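Local atomic coordinates of 6-aminohexanoate-dimer hydrolase (PDB entry 4GB7), a protein that probably hydrolyses the amide bond of 6-aminohexanoate dimers or related short amides, as a member of the serine beta-lactamase-like hydrolases. Residues Gln151-Ala154 / Arg158-Leu161; Gly252-Leu257 / His356-Ile361; Ile260-Thr265 / Thr294-Ala299. All blocks are in the same frame, centred on the assembly; numbering follows the deposited sequence.

Contact 1 of 3, residues Gln151-Ala154 / Arg158-Leu161; sequences QSLA and RIDL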
ATOM      1  N   GLN A 151      -6.817  12.820  -5.664  1.00 19.07           N
ATOM      2  CA  GLN A 151      -8.266  13.113  -5.586  1.00 18.45           C
ATOM      3  C   GLN A 151      -8.506  14.478  -4.942  1.00 18.40           C
ATOM      4  O   GLN A 151      -9.354  15.263  -5.418  1.00 20.57           O
ATOM      5  CB  GLN A 151      -9.022  12.035  -4.829  1.00 19.60           C
ATOM      6  CG  GLN A 151     -10.536  12.060  -5.046  1.00 20.88           C
ATOM      7  CD  GLN A 151     -10.889  11.783  -6.498  1.00 24.92           C
ATOM      8  OE1 GLN A 151     -10.353  10.852  -7.119  1.00 24.09           O
ATOM      9  NE2 GLN A 151     -11.745  12.611  -7.067  1.00 23.05           N
ATOM     10  N   SER A 152      -7.749  14.772  -3.876  1.00 19.36           N
ATOM     11  CA  SER A 152      -7.853  16.075  -3.176  1.00 17.56           C
ATOM     12  C   SER A 152      -7.491  17.200  -4.143  1.00 20.34           C
ATOM     13  O   SER A 152      -8.207  18.181  -4.228  1.00 22.15           O
ATOM     14  CB  SER A 152      -6.951  16.142  -1.948  1.00 21.48           C
ATOM     15  OG  SER A 152      -7.257  15.071  -1.077  1.00 22.55           O
ATOM     16  N   LEU A 153      -6.367  17.069  -4.844  1.00 18.22           N
ATOM     17  CA  LEU A 153      -5.952  18.118  -5.773  1.00 18.91           C
ATOM     18  C   LEU A 153      -6.931  18.340  -6.902  1.00 18.99           C
ATOM     19  O   LEU A 153      -7.157  19.509  -7.357  1.00 19.34           O
ATOM     20  CB  LEU A 153      -4.552  17.813  -6.316  1.00 20.69           C
ATOM     21  CG  LEU A 153      -3.370  17.924  -5.358  1.00 21.08           C
ATOM     22  CD1 LEU A 153      -2.168  17.233  -5.968  1.00 25.72           C
ATOM     23  CD2 LEU A 153      -3.036  19.364  -5.051  1.00 23.61           C
ATOM     24  N   ALA A 154      -7.531  17.239  -7.361  1.00 19.36           N
ATOM     25  CA  ALA A 154      -8.509  17.310  -8.468  1.00 22.32           C
ATOM     26  C   ALA A 154      -9.760  18.080  -8.007  1.00 21.73           C
ATOM     27  O   ALA A 154     -10.246  19.040  -8.678  1.00 23.76           O
ATOM     28  CB  ALA A 154      -8.847  15.925  -8.987  1.00 21.20           C
ATOM     29  N   ARG A 158      -6.925  21.939  -8.997  1.00 21.72           N
ATOM     30  CA  ARG A 158      -5.504  22.158  -9.280  1.00 19.71           C
ATOM     31  C   ARG A 158      -4.986  21.278 -10.414  1.00 21.94           C
ATOM     32  O   ARG A 158      -3.942  21.584 -11.060  1.00 23.29           O
ATOM     33  CB  ARG A 158      -4.675  21.943  -8.012  1.00 23.11           C
ATOM     34  CG  ARG A 158      -5.033  23.004  -6.973  1.00 27.52           C
ATOM     35  CD  ARG A 158      -4.091  23.033  -5.817  1.00 33.42           C
ATOM     36  NE  ARG A 158      -2.792  23.550  -6.243  1.00 34.95           N
ATOM     37  CZ  ARG A 158      -1.728  23.637  -5.450  1.00 36.20           C
ATOM     38  NH1 ARG A 158      -1.791  23.203  -4.192  1.00 34.24           N
ATOM     39  NH2 ARG A 158      -0.591  24.106  -5.946  1.00 42.70           N
ATOM     40  N   ILE A 159      -5.690  20.170 -10.610  1.00 19.97           N
ATOM     41  CA  ILE A 159      -5.455  19.217 -11.696  1.00 16.97           C
ATOM     42  C   ILE A 159      -6.829  18.704 -12.181  1.00 19.34           C
ATOM     43  O   ILE A 159      -7.857  18.800 -11.481  1.00 21.07           O
ATOM     44  CB  ILE A 159      -4.578  18.023 -11.252  1.00 19.11           C
ATOM     45  CG1 ILE A 159      -5.231  17.199 -10.168  1.00 23.10           C
ATOM     46  CG2 ILE A 159      -3.157  18.469 -10.851  1.00 21.57           C
ATOM     47  CD1 ILE A 159      -4.397  16.052  -9.633  1.00 22.46           C
ATOM     48  N   ASP A 160      -6.828  18.151 -13.385  1.00 22.07           N
ATOM     49  CA  ASP A 160      -7.989  17.586 -14.025  1.00 20.11           C
ATOM     50  C   ASP A 160      -7.649  16.140 -14.333  1.00 23.05           C
ATOM     51  O   ASP A 160      -6.700  15.872 -15.084  1.00 22.24           O
ATOM     52  CB  ASP A 160      -8.235  18.357 -15.306  1.00 20.06           C
ATOM     53  CG  ASP A 160      -9.496  17.933 -16.048  1.00 23.60           C
ATOM     54  OD1 ASP A 160      -9.964  16.807 -15.940  1.00 27.17           O
ATOM     55  OD2 ASP A 160      -9.982  18.763 -16.851  1.00 27.60           O
ATOM     56  N   LEU A 161      -8.421  15.231 -13.755  1.00 20.53           N
ATOM     57  CA  LEU A 161      -8.169  13.813 -13.888  1.00 20.66           C
ATOM     58  C   LEU A 161      -8.324  13.284 -15.328  1.00 20.30           C
ATOM     59  O   LEU A 161      -7.832  12.231 -15.666  1.00 22.32           O
ATOM     60  CB  LEU A 161      -9.038  13.040 -12.916  1.00 21.29           C
ATOM     61  CG  LEU A 161      -8.781  13.277 -11.430  1.00 24.64           C
ATOM     62  CD1 LEU A 161      -9.708  12.428 -10.568  1.00 26.27           C
ATOM     63  CD2 LEU A 161      -7.337  12.979 -11.069  1.00 31.20           C
TER

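Contact 2 of 3, residues Gly252-Leu257 / His356-Ile361; sequences GSTETL and HNQWWI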
ATOM      1  N   GLY A 252       4.852   2.156 -11.780  1.00 20.96           N
ATOM      2  CA  GLY A 252       5.112   3.359 -12.537  1.00 19.65           C
ATOM      3  C   GLY A 252       3.953   4.296 -12.631  1.00 18.85           C
ATOM      4  O   GLY A 252       4.161   5.541 -12.729  1.00 20.51           O
ATOM      5  N   SER A 253       2.735   3.758 -12.651  1.00 17.70           N
ATOM      6  CA  SER A 253       1.559   4.619 -12.718  1.00 18.59           C
ATOM      7  C   SER A 253       1.452   5.495 -11.465  1.00 16.59           C
ATOM      8  O   SER A 253       1.265   6.705 -11.537  1.00 17.98           O
ATOM      9  CB  SER A 253       0.268   3.808 -12.919  1.00 19.03           C
ATOM     10  OG  SER A 253       0.279   3.130 -14.180  1.00 20.93           O
ATOM     11  N   THR A 254       1.616   4.880 -10.292  1.00 16.41           N
ATOM     12  CA  THR A 254       1.616   5.638  -9.044  1.00 16.38           C
ATOM     13  C   THR A 254       2.791   6.622  -8.981  1.00 15.20           C
ATOM     14  O   THR A 254       2.642   7.757  -8.508  1.00 19.83           O
ATOM     15  CB  THR A 254       1.696   4.672  -7.861  1.00 16.14           C
ATOM     16  OG1 THR A 254       0.808   3.587  -8.103  1.00 19.37           O
ATOM     17  CG2 THR A 254       1.310   5.384  -6.532  1.00 16.32           C
ATOM     18  N   GLU A 255       3.961   6.208  -9.477  1.00 17.28           N
ATOM     19  CA  GLU A 255       5.150   7.078  -9.456  1.00 16.53           C
ATOM     20  C   GLU A 255       4.901   8.299 -10.314  1.00 17.06           C
ATOM     21  O   GLU A 255       5.331   9.409  -9.948  1.00 19.90           O
ATOM     22  CB  GLU A 255       6.407   6.362  -9.897  1.00 18.54           C
ATOM     23  CG  GLU A 255       6.841   5.189  -9.011  1.00 17.34           C
ATOM     24  CD  GLU A 255       7.166   5.529  -7.569  1.00 19.72           C
ATOM     25  OE1 GLU A 255       7.306   6.727  -7.203  1.00 19.69           O
ATOM     26  OE2 GLU A 255       7.252   4.549  -6.774  1.00 20.70           O
ATOM     27  N   THR A 256       4.190   8.117 -11.426  1.00 18.68           N
ATOM     28  CA  THR A 256       3.853   9.264 -12.294  1.00 17.38           C
ATOM     29  C   THR A 256       2.925  10.250 -11.565  1.00 17.51           C
ATOM     30  O   THR A 256       3.113  11.480 -11.573  1.00 17.37           O
ATOM     31  CB  THR A 256       3.260   8.796 -13.618  1.00 16.28           C
ATOM     32  OG1 THR A 256       4.211   7.951 -14.317  1.00 21.07           O
ATOM     33  CG2 THR A 256       2.902  10.002 -14.538  1.00 15.81           C
ATOM     34  N   LEU A 257       1.877   9.717 -10.997  1.00 19.68           N
ATOM     35  CA  LEU A 257       0.954  10.498 -10.174  1.00 19.18           C
ATOM     36  C   LEU A 257       1.684  11.272  -9.072  1.00 16.69           C
ATOM     37  O   LEU A 257       1.410  12.416  -8.832  1.00 18.00           O
ATOM     38  CB  LEU A 257      -0.149   9.583  -9.591  1.00 17.77           C
ATOM     39  CG  LEU A 257      -1.160   8.985 -10.568  1.00 17.69           C
ATOM     40  CD1 LEU A 257      -2.066   7.968  -9.897  1.00 20.51           C
ATOM     41  CD2 LEU A 257      -1.987  10.099 -11.234  1.00 18.88           C
ATOM     42  N   HIS A 356     -10.084   0.538  -8.518  1.00 18.94           N
ATOM     43  CA  HIS A 356     -10.437   1.936  -8.763  1.00 17.42           C
ATOM     44  C   HIS A 356      -9.622   2.828  -7.846  1.00 19.31           C
ATOM     45  O   HIS A 356      -9.603   2.621  -6.631  1.00 18.48           O
ATOM     46  CB  HIS A 356     -11.935   2.142  -8.526  1.00 18.68           C
ATOM     47  CG  HIS A 356     -12.477   3.459  -9.064  1.00 22.03           C
ATOM     48  ND1 HIS A 356     -11.894   4.140 -10.084  1.00 22.21           N
ATOM     49  CD2 HIS A 356     -13.610   4.163  -8.725  1.00 21.25           C
ATOM     50  CE1 HIS A 356     -12.600   5.249 -10.343  1.00 22.76           C
ATOM     51  NE2 HIS A 356     -13.666   5.260  -9.535  1.00 20.93           N
ATOM     52  N   ASN A 357      -8.921   3.810  -8.416  1.00 19.39           N
ATOM     53  CA  ASN A 357      -8.239   4.845  -7.650  1.00 19.42           C
ATOM     54  C   ASN A 357      -7.284   4.327  -6.571  1.00 18.11           C
ATOM     55  O   ASN A 357      -7.220   4.832  -5.446  1.00 18.55           O
ATOM     56  CB  ASN A 357      -9.317   5.791  -7.057  1.00 18.61           C
ATOM     57  CG  ASN A 357     -10.102   6.516  -8.146  1.00 19.89           C
ATOM     58  OD1 ASN A 357      -9.564   6.764  -9.235  1.00 20.01           O
ATOM     59  ND2 ASN A 357     -11.380   6.831  -7.866  1.00 22.72           N
ATOM     60  N   GLN A 358      -6.526   3.320  -6.958  1.00 18.52           N
ATOM     61  CA  GLN A 358      -5.464   2.697  -6.166  1.00 17.55           C
ATOM     62  C   GLN A 358      -5.958   1.671  -5.157  1.00 18.57           C
ATOM     63  O   GLN A 358      -5.151   1.135  -4.390  1.00 18.24           O
ATOM     64  CB  GLN A 358      -4.476   3.703  -5.557  1.00 19.28           C
ATOM     65  CG  GLN A 358      -3.919   4.747  -6.562  1.00 18.00           C
ATOM     66  CD  GLN A 358      -2.931   4.140  -7.559  1.00 18.29           C
ATOM     67  OE1 GLN A 358      -1.748   3.966  -7.257  1.00 21.35           O
ATOM     68  NE2 GLN A 358      -3.409   3.872  -8.791  1.00 18.26           N
ATOM     69  N   TRP A 359      -7.267   1.387  -5.174  1.00 16.59           N
ATOM     70  CA  TRP A 359      -7.888   0.376  -4.270  1.00 18.06           C
ATOM     71  C   TRP A 359      -8.451  -0.855  -5.011  1.00 19.05           C
ATOM     72  O   TRP A 359      -9.031  -0.760  -6.103  1.00 19.16           O
ATOM     73  CB  TRP A 359      -9.047   0.996  -3.491  1.00 16.91           C
ATOM     74  CG  TRP A 359      -8.613   2.025  -2.507  1.00 17.95           C
ATOM     75  CD1 TRP A 359      -8.469   3.397  -2.715  1.00 16.91           C
ATOM     76  CD2 TRP A 359      -8.351   1.815  -1.111  1.00 16.27           C
ATOM     77  NE1 TRP A 359      -8.093   4.010  -1.580  1.00 17.93           N
ATOM     78  CE2 TRP A 359      -8.003   3.101  -0.569  1.00 17.01           C
ATOM     79  CE3 TRP A 359      -8.313   0.689  -0.270  1.00 17.74           C
ATOM     80  CZ2 TRP A 359      -7.631   3.274   0.748  1.00 17.06           C
ATOM     81  CZ3 TRP A 359      -7.961   0.881   1.053  1.00 20.13           C
ATOM     82  CH2 TRP A 359      -7.626   2.158   1.559  1.00 17.67           C
ATOM     83  N   TRP A 360      -8.272  -2.027  -4.408  1.00 16.81           N
ATOM     84  CA  TRP A 360      -8.893  -3.274  -4.855  1.00 17.77           C
ATOM     85  C   TRP A 360     -10.282  -3.395  -4.267  1.00 16.39           C
ATOM     86  O   TRP A 360     -10.526  -3.041  -3.089  1.00 19.18           O
ATOM     87  CB  TRP A 360      -8.099  -4.506  -4.420  1.00 17.64           C
ATOM     88  CG  TRP A 360      -6.653  -4.516  -4.881  1.00 19.31           C
ATOM     89  CD1 TRP A 360      -5.580  -3.897  -4.287  1.00 20.49           C
ATOM     90  CD2 TRP A 360      -6.104  -5.162  -6.091  1.00 18.19           C
ATOM     91  NE1 TRP A 360      -4.432  -4.115  -4.996  1.00 21.96           N
ATOM     92  CE2 TRP A 360      -4.684  -4.877  -6.098  1.00 19.97           C
ATOM     93  CE3 TRP A 360      -6.653  -5.921  -7.132  1.00 20.37           C
ATOM     94  CZ2 TRP A 360      -3.856  -5.330  -7.095  1.00 19.60           C
ATOM     95  CZ3 TRP A 360      -5.795  -6.421  -8.106  1.00 18.65           C
ATOM     96  CH2 TRP A 360      -4.436  -6.123  -8.105  1.00 19.67           C
ATOM     97  N   ILE A 361     -11.193  -3.913  -5.085  1.00 18.04           N
ATOM     98  CA  ILE A 361     -12.589  -4.100  -4.706  1.00 18.09           C
ATOM     99  C   ILE A 361     -12.944  -5.533  -5.006  1.00 19.09           C
ATOM    100  O   ILE A 361     -13.237  -5.874  -6.172  1.00 21.13           O
ATOM    101  CB  ILE A 361     -13.511  -3.141  -5.496  1.00 19.64           C
ATOM    102  CG1 ILE A 361     -13.070  -1.708  -5.302  1.00 21.85           C
ATOM    103  CG2 ILE A 361     -14.958  -3.345  -5.094  1.00 21.37           C
ATOM    104  CD1 ILE A 361     -13.557  -0.766  -6.366  1.00 24.49           C
TER

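Contact 3 of 3, residues Ile260-Thr265 / Thr294-Ala299; sequences IIRTIT and TKIEQA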
ATOM      1  N   ILE A 260       3.418  14.257 -10.447  1.00 17.47           N
ATOM      2  CA  ILE A 260       2.443  15.321 -10.614  1.00 19.71           C
ATOM      3  C   ILE A 260       2.190  16.062  -9.292  1.00 19.14           C
ATOM      4  O   ILE A 260       2.205  17.298  -9.249  1.00 20.11           O
ATOM      5  CB  ILE A 260       1.121  14.786 -11.183  1.00 18.96           C
ATOM      6  CG1 ILE A 260       1.351  14.253 -12.609  1.00 18.22           C
ATOM      7  CG2 ILE A 260       0.030  15.852 -11.194  1.00 21.43           C
ATOM      8  CD1 ILE A 260       0.209  13.464 -13.181  1.00 20.50           C
ATOM      9  N   ILE A 261       1.995  15.314  -8.208  1.00 17.51           N
ATOM     10  CA  ILE A 261       1.829  15.941  -6.888  1.00 17.53           C
ATOM     11  C   ILE A 261       2.976  16.917  -6.603  1.00 18.17           C
ATOM     12  O   ILE A 261       2.749  18.072  -6.179  1.00 20.50           O
ATOM     13  CB  ILE A 261       1.721  14.889  -5.777  1.00 17.80           C
ATOM     14  CG1 ILE A 261       0.424  14.073  -5.935  1.00 17.36           C
ATOM     15  CG2 ILE A 261       1.761  15.524  -4.371  1.00 20.06           C
ATOM     16  CD1 ILE A 261       0.328  12.854  -5.054  1.00 18.82           C
ATOM     17  N   ARG A 262       4.205  16.445  -6.788  1.00 18.94           N
ATOM     18  CA  ARG A 262       5.381  17.238  -6.447  1.00 18.01           C
ATOM     19  C   ARG A 262       5.450  18.476  -7.316  1.00 20.05           C
ATOM     20  O   ARG A 262       5.714  19.565  -6.837  1.00 20.52           O
ATOM     21  CB  ARG A 262       6.641  16.423  -6.590  1.00 19.46           C
ATOM     22  CG  ARG A 262       6.799  15.223  -5.650  1.00 19.86           C
ATOM     23  CD  ARG A 262       8.000  14.379  -6.027  1.00 20.40           C
ATOM     24  NE  ARG A 262       8.011  13.120  -5.278  1.00 20.12           N
ATOM     25  CZ  ARG A 262       7.776  11.911  -5.784  1.00 20.29           C
ATOM     26  NH1 ARG A 262       7.676  11.706  -7.102  1.00 20.34           N
ATOM     27  NH2 ARG A 262       7.785  10.853  -4.995  1.00 20.63           N
ATOM     28  N   THR A 263       5.217  18.302  -8.599  1.00 19.56           N
ATOM     29  CA  THR A 263       5.274  19.415  -9.527  1.00 20.41           C
ATOM     30  C   THR A 263       4.221  20.468  -9.253  1.00 21.83           C
ATOM     31  O   THR A 263       4.531  21.699  -9.248  1.00 22.09           O
ATOM     32  CB  THR A 263       5.158  18.911 -10.974  1.00 22.84           C
ATOM     33  OG1 THR A 263       6.264  18.057 -11.250  1.00 25.94           O
ATOM     34  CG2 THR A 263       5.200  20.083 -11.976  1.00 24.96           C
ATOM     35  N   ILE A 264       2.972  20.019  -9.102  1.00 20.25           N
ATOM     36  CA  ILE A 264       1.849  20.955  -8.769  1.00 20.97           C
ATOM     37  C   ILE A 264       2.047  21.725  -7.445  1.00 19.99           C
ATOM     38  O   ILE A 264       1.854  22.928  -7.379  1.00 22.50           O
ATOM     39  CB  ILE A 264       0.483  20.251  -8.801  1.00 20.83           C
ATOM     40  CG1 ILE A 264       0.145  19.797 -10.234  1.00 24.34           C
ATOM     41  CG2 ILE A 264      -0.625  21.097  -8.168  1.00 22.98           C
ATOM     42  CD1 ILE A 264      -0.292  20.882 -11.181  1.00 25.17           C
ATOM     43  N   THR A 265       2.448  21.024  -6.396  1.00 20.14           N
ATOM     44  CA  THR A 265       2.471  21.597  -5.066  1.00 18.97           C
ATOM     45  C   THR A 265       3.791  22.230  -4.701  1.00 20.83           C
ATOM     46  O   THR A 265       3.860  23.041  -3.751  1.00 22.96           O
ATOM     47  CB  THR A 265       2.164  20.517  -4.015  1.00 19.23           C
ATOM     48  OG1 THR A 265       3.233  19.574  -3.961  1.00 22.17           O
ATOM     49  CG2 THR A 265       0.841  19.838  -4.291  1.00 21.30           C
ATOM     50  N   THR A 294      18.195  10.670  -5.313  1.00 22.12           N
ATOM     51  CA  THR A 294      17.814  12.064  -5.443  1.00 21.50           C
ATOM     52  C   THR A 294      16.755  12.539  -4.452  1.00 19.84           C
ATOM     53  O   THR A 294      16.272  13.663  -4.537  1.00 24.49           O
ATOM     54  CB  THR A 294      17.459  12.436  -6.898  1.00 22.64           C
ATOM     55  OG1 THR A 294      16.194  11.907  -7.293  1.00 25.55           O
ATOM     56  CG2 THR A 294      18.580  12.006  -7.840  1.00 26.12           C
ATOM     57  N   LYS A 295      16.466  11.697  -3.454  1.00 20.27           N
ATOM     58  CA  LYS A 295      15.468  11.977  -2.411  1.00 22.65           C
ATOM     59  C   LYS A 295      14.029  12.076  -2.944  1.00 21.67           C
ATOM     60  O   LYS A 295      13.117  12.645  -2.290  1.00 21.84           O
ATOM     61  CB  LYS A 295      15.857  13.190  -1.554  1.00 24.79           C
ATOM     62  CG  LYS A 295      17.238  13.113  -0.917  1.00 24.01           C
ATOM     63  CD  LYS A 295      17.482  11.816  -0.106  1.00 28.13           C
ATOM     64  CE  LYS A 295      16.375  11.360   0.899  1.00 23.83           C
ATOM     65  NZ  LYS A 295      16.304  12.255   2.116  1.00 26.86           N
ATOM     66  N   ILE A 296      13.812  11.455  -4.105  1.00 18.90           N
ATOM     67  CA  ILE A 296      12.455  11.244  -4.611  1.00 18.16           C
ATOM     68  C   ILE A 296      11.907   9.966  -4.011  1.00 19.75           C
ATOM     69  O   ILE A 296      12.510   8.887  -4.131  1.00 21.38           O
ATOM     70  CB  ILE A 296      12.418  11.178  -6.155  1.00 21.08           C
ATOM     71  CG1 ILE A 296      12.807  12.524  -6.776  1.00 24.60           C
ATOM     72  CG2 ILE A 296      11.058  10.739  -6.659  1.00 19.22           C
ATOM     73  CD1 ILE A 296      11.963  13.706  -6.381  1.00 25.45           C
ATOM     74  N   GLU A 297      10.712  10.071  -3.419  1.00 18.38           N
ATOM     75  CA  GLU A 297      10.129   8.947  -2.713  1.00 16.55           C
ATOM     76  C   GLU A 297       9.640   7.858  -3.690  1.00 16.28           C
ATOM     77  O   GLU A 297       9.181   8.163  -4.775  1.00 18.37           O
ATOM     78  CB  GLU A 297       8.914   9.368  -1.873  1.00 18.93           C
ATOM     79  CG  GLU A 297       9.172  10.472  -0.852  1.00 18.83           C
ATOM     80  CD  GLU A 297       9.015  11.875  -1.354  1.00 17.94           C
ATOM     81  OE1 GLU A 297       8.909  12.090  -2.589  1.00 21.15           O
ATOM     82  OE2 GLU A 297       9.101  12.781  -0.468  1.00 20.79           O
ATOM     83  N   GLN A 298       9.767   6.587  -3.285  1.00 16.28           N
ATOM     84  CA  GLN A 298       9.029   5.491  -3.914  1.00 16.23           C
ATOM     85  C   GLN A 298       7.573   5.624  -3.510  1.00 18.57           C
ATOM     86  O   GLN A 298       7.167   5.024  -2.521  1.00 18.97           O
ATOM     87  CB  GLN A 298       9.499   4.123  -3.388  1.00 18.50           C
ATOM     88  CG  GLN A 298      10.901   3.773  -3.754  1.00 19.52           C
ATOM     89  CD  GLN A 298      11.326   2.476  -3.125  1.00 21.38           C
ATOM     90  OE1 GLN A 298      10.611   1.916  -2.287  1.00 27.01           O
ATOM     91  NE2 GLN A 298      12.496   2.017  -3.489  1.00 25.25           N
ATOM     92  N   ALA A 299       6.800   6.376  -4.283  1.00 17.21           N
ATOM     93  CA  ALA A 299       5.398   6.550  -4.013  1.00 17.30           C
ATOM     94  C   ALA A 299       4.603   5.240  -4.055  1.00 16.08           C
ATOM     95  O   ALA A 299       3.546   5.117  -3.426  1.00 18.82           O
ATOM     96  CB  ALA A 299       4.796   7.548  -5.027  1.00 19.37           C
TER

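Contact 1 of 3, residues Gln151-Ala154 / Arg158-Leu161
The flat guanidinium of Arg158 is met obliquely by CD2 of Leu153. That methyl also lies against the aliphatic part of the arginine, with Leu153 CD2 3.9 Å from Arg158 CD. The flat amide of Gln151 packs on Leu161, with Gln151 OE1 3.8 Å from Leu161 CD1, and the two side chains cross at about a right angle. A bend at chi2 (63°) brings the amide round to Leu161, although the CB points away from the loop. Its NE2 is hydrogen-bonded to Glu155, one turn on in the same helix.

The segments belong to helix 143-155 and the loop that leaves it, within the serine beta-lactamase-like fold. Here the chain turns back along the helix end. Arg158 N donates to Leu153 O at 2.9 Å, with an N-H...O angle of 161°. Next to this bond, Ala154 CA makes a CA-H...O contact of 3.4 Å with Ile159 O.

Apolar side chains pack beside this bond. Leu161 CG lies 3.6 Å from Ala154 CB, and both leucine methyls also approach this CB. Ile159 has CG1 between its backbone N and carbonyl carbon (chi1 63°), which carries CD1 to 3.8 Å from Leu153 CB. Leu182 of helix 182-186 touches Ile159 and Leu161. Ile264 of helix 251-265 packs on Arg158 and Ile159.

Contact 2 of 3, residues Gly252-Leu257 / His356-Ile361
Thr254 and Gln358 make the one hydrogen bond of this contact. Thr254 OG1 donates to Gln358 OE1 at 2.7 Å. The hydroxyl lies in the carbonyl plane of the amide, with a C=O...O angle of 148°. The methyl of the same threonine also comes near the acceptor, with Thr254 CG2 3.4 Å from Gln358 OE1. Leu257 CD1 is a looser neighbour, 4.5 Å from Gln358 NE2.

The amide is fixed at its other end too. Gln358 NE2 donates to Met186 O, so both polar atoms of this buried group are satisfied and its rotation is set. The bend at chi2 (-72°) sets the amide between Thr254 and Met186.

Gln358 projects from a type I' turn, His356 to Trp359, which joins strands 354-356 and 359-361 as a two-residue hairpin. Two backbone bonds close it: His356 N to Trp359 O at 2.9 Å and Trp359 N to His356 O at 3.0 Å. Asp187 accepts from Asn357 N and His356 ND1.

Lys143 touches both Thr254 and Gln358. It lies in what is probably an SxxK motif with Ser140, as in serine beta-lactamase-like active sites. The hairpin tip faces helix 251-265, with helices 143-155 and 182-186 packed beside the pair.

Contact 3 of 3, residues Ile260-Thr265 / Thr294-Ala299
Arg262 and Glu297 form a buried salt bridge. Arg262 grips the carboxylate side-on, and both of its donors go to a single oxygen. Arg262 NE lies 3.0 Å from Glu297 OE1, and Arg262 NH2 lies 2.9 Å from the same Glu297 OE1. The N-H...O angle is 145° in each bond, so neither is straight. The bridge joins the last turns of helix 251-265 to the loop between strands 287-290 and 303-305 in this beta-lactamase-like fold.

The guanidinium and carboxylate planes are only 9° apart. NE meets OE1 nearly along its C-O axis, while NH2 comes from the anti side, somewhat out of the carboxylate plane. Arg262 is extended from CG to NE, which carries its charged end across to the loop. Glu297 instead bends at chi2 (88°), bringing its carboxylate back beside the guanidinium.

Outside partners hold both charged groups. Arg262 NH1 is hydrogen-bonded to Tyr231 OH. The second oxygen, Glu297 OE2, accepts from Asn67 ND2 and from the backbone N of Ala270. Shared in this way, the negative charge is probably well stabilised in its buried setting.

Apolar side chains pack against the arginine. Leu269 of helix 269-278 touches Arg262 and Ala299. Ile296 crosses the arginine obliquely, and its CD1 comes 4.0 Å from Arg262 CD. Its other branch covers one face of the guanidinium, toward the rim, where Ile296 CG2 lies 3.5 Å from Arg262 NH1.

Overall arrangement
Following the chain from the N terminus, contact 1 comes first. It closes a very short loop where the chain leaves helix 143-155, and it is complete before the other two open. Contact 2 opens at residues 252-257 and closes about a hundred residues later at the hairpin turn. Contact 3 is nested inside that span. It opens further along the same helix, 251-265, and closes at residues 294-299. Contacts 2 and 3 share this helix, and its end packs against contact 1 through Ile264 and Thr265. Ala299 N hydrogen-bonds to Glu255 OE1, joining contacts 2 and 3. Gln151 lies near Asn357, so contacts 1 and 2 also touch.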